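Local coordinates for exotoxin (Staphylococcus aureus subsp. aureus, PDB 3URY), which is a superantigen-like exotoxin, built from an OB-fold and a beta-grasp domain, that probably acts on host immune defences, at residues A[95-100]-A[115-120]. Residues are numbered along the deposited sequence; the frame is centred on the assembly and turned at random.
Sequences DHKAGV and VSEFKI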
loop_
_atom_site.group_PDB
_atom_site.type_symbol
_atom_site.label_atom_id
_atom_site.label_comp_id
_atom_site.label_asym_id
_atom_site.label_seq_id
_atom_site.Cartn_x
_atom_site.Cartn_y
_atom_site.Cartn_z
ATOM N N ASP A 95 -5.397 18.328 -1.365
ATOM C CA ASP A 95 -4.634 18.670 -0.189
ATOM C C ASP A 95 -5.531 18.383 1.003
ATOM O O ASP A 95 -6.268 19.266 1.460
ATOM C CB ASP A 95 -4.269 20.151 -0.227
ATOM C CG ASP A 95 -3.331 20.527 0.878
ATOM O OD1 ASP A 95 -2.907 19.618 1.635
ATOM O OD2 ASP A 95 -3.037 21.736 1.003
ATOM N N HIS A 96 -5.468 17.137 1.448
ATOM C CA HIS A 96 -6.274 16.574 2.528
ATOM C C HIS A 96 -5.391 15.882 3.521
ATOM O O HIS A 96 -4.314 15.445 3.189
ATOM C CB HIS A 96 -7.255 15.553 1.926
ATOM C CG HIS A 96 -8.216 14.927 2.920
ATOM N ND1 HIS A 96 -9.093 15.658 3.646
ATOM C CD2 HIS A 96 -8.521 13.589 3.175
ATOM C CE1 HIS A 96 -9.860 14.831 4.408
ATOM N NE2 HIS A 96 -9.509 13.561 4.112
ATOM N N LYS A 97 -5.834 15.804 4.765
ATOM C CA LYS A 97 -5.074 15.135 5.826
ATOM C C LYS A 97 -6.040 14.209 6.529
ATOM O O LYS A 97 -7.241 14.409 6.411
ATOM C CB LYS A 97 -4.550 16.193 6.781
ATOM C CG LYS A 97 -3.312 16.907 6.268
ATOM C CD LYS A 97 -3.110 18.302 6.876
ATOM C CE LYS A 97 -3.992 19.371 6.211
ATOM N NZ LYS A 97 -3.733 19.516 4.737
ATOM N N ALA A 98 -5.542 13.163 7.189
ATOM C CA ALA A 98 -6.401 12.272 8.003
ATOM C C ALA A 98 -5.651 12.064 9.313
ATOM O O ALA A 98 -4.455 11.740 9.311
ATOM C CB ALA A 98 -6.650 10.940 7.323
ATOM N N GLY A 99 -6.358 12.233 10.429
ATOM C CA GLY A 99 -5.764 12.075 11.751
ATOM C C GLY A 99 -5.524 10.599 12.028
ATOM O O GLY A 99 -6.342 9.767 11.635
ATOM N N VAL A 100 -4.379 10.264 12.638
ATOM C CA VAL A 100 -4.093 8.901 12.950
ATOM C C VAL A 100 -3.971 8.753 14.466
ATOM O O VAL A 100 -3.243 9.544 15.078
ATOM C CB VAL A 100 -2.735 8.483 12.364
ATOM C CG1 VAL A 100 -2.453 7.025 12.710
ATOM C CG2 VAL A 100 -2.729 8.710 10.858
ATOM N N VAL A 115 -0.054 9.758 18.081
ATOM C CA VAL A 115 -0.894 10.385 17.094
ATOM C C VAL A 115 -0.011 10.919 15.955
ATOM O O VAL A 115 1.175 11.219 16.146
ATOM C CB VAL A 115 -1.666 11.588 17.698
ATOM C CG1 VAL A 115 -0.818 12.863 17.706
ATOM C CG2 VAL A 115 -2.914 11.856 16.889
ATOM N N SER A 116 -0.580 10.978 14.764
ATOM C CA SER A 116 0.080 11.633 13.666
ATOM C C SER A 116 -1.012 12.017 12.709
ATOM O O SER A 116 -2.194 11.817 12.972
ATOM C CB SER A 116 1.098 10.734 12.976
ATOM O OG SER A 116 0.435 9.648 12.395
ATOM N N GLU A 117 -0.619 12.651 11.624
ATOM C CA GLU A 117 -1.554 12.966 10.583
ATOM C C GLU A 117 -0.912 12.556 9.275
ATOM O O GLU A 117 0.272 12.801 8.978
ATOM C CB GLU A 117 -2.028 14.400 10.588
ATOM C CG GLU A 117 -0.959 15.449 10.417
ATOM C CD GLU A 117 -1.589 16.822 10.456
ATOM O OE1 GLU A 117 -2.546 17.053 9.693
ATOM O OE2 GLU A 117 -1.124 17.660 11.243
ATOM N N PHE A 118 -1.740 11.862 8.555
ATOM C CA PHE A 118 -1.436 11.283 7.300
ATOM C C PHE A 118 -1.910 12.202 6.135
ATOM O O PHE A 118 -3.102 12.413 5.936
ATOM C CB PHE A 118 -2.114 9.940 7.257
ATOM C CG PHE A 118 -1.699 9.115 6.107
ATOM C CD1 PHE A 118 -0.588 8.291 6.218
ATOM C CD2 PHE A 118 -2.384 9.176 4.900
ATOM C CE1 PHE A 118 -0.233 7.492 5.154
ATOM C CE2 PHE A 118 -1.963 8.439 3.792
ATOM C CZ PHE A 118 -0.901 7.586 3.941
ATOM N N LYS A 119 -0.940 12.757 5.414
ATOM C CA LYS A 119 -1.204 13.675 4.318
ATOM C C LYS A 119 -1.629 12.887 3.080
ATOM O O LYS A 119 -1.018 11.865 2.690
ATOM C CB LYS A 119 0.043 14.484 3.947
ATOM C CG LYS A 119 0.802 15.141 5.085
ATOM C CD LYS A 119 -0.042 16.101 5.901
ATOM C CE LYS A 119 0.729 16.592 7.111
ATOM N NZ LYS A 119 -0.102 17.547 7.887
ATOM N N ILE A 120 -2.663 13.403 2.449
ATOM C CA ILE A 120 -3.233 12.834 1.273
ATOM C C ILE A 120 -3.190 13.892 0.182
ATOM O O ILE A 120 -3.788 15.001 0.312
ATOM C CB ILE A 120 -4.678 12.410 1.549
ATOM C CG1 ILE A 120 -4.668 11.305 2.609
ATOM C CG2 ILE A 120 -5.338 11.934 0.282
ATOM C CD1 ILE A 120 -6.029 11.081 3.234
#
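His96, Ala98 and Val100 pair with Ile120, Phe118 and Ser116 through two backbone hydrogen bonds apiece, six in all, the antiparallel ladder of a beta hairpin. The most nearly straight runs from Phe118 N to Ala98 O at 2.8 Å, with 168° at the hydrogen. Between these pairs the alpha carbons add weaker C-H...O contacts, such as Lys97 CA to Phe118 O at 3.4 Å.

On the face carrying His96, Ala98 and Ile120, the Ile120 chain runs alongside the histidine, and its CD1 meets the ring at CD2, 3.5 Å away. That same methyl also reaches Ala98 CB at 4.1 Å. Farther along, Val100 CG2 packs on Phe118 CB, while the phenyl ring itself leads off from the partner strand; a chi1 of -170° sets its CG trans to the backbone N.

The other face is charged. The Lys97 chain, bent at chi3 and chi4, runs alongside Glu117 and crosses the Lys119 chain, its CD beside the salt bridge that joins Lys119 NZ to Glu117 OE1 at 3.1 Å; that CD is itself 3.1 Å from Glu117 OE1. The Lys97 ammonium nevertheless turns back along its own strand to a salt bridge with Asp95 OD1. These separate carboxylate partners should ease the repulsion between the two lysines.

Outward, His96 NE2 is hydrogen-bonded to Ile185 O and Ser116 OG to Gln137 NE2. Within the beta-grasp domain, strand 111-120 edges the sheet; strand 96-105 lies between it and the parallel strand 185-192, and helix 127-142 packs against Phe118 through Leu130, Lys133 and Leu134.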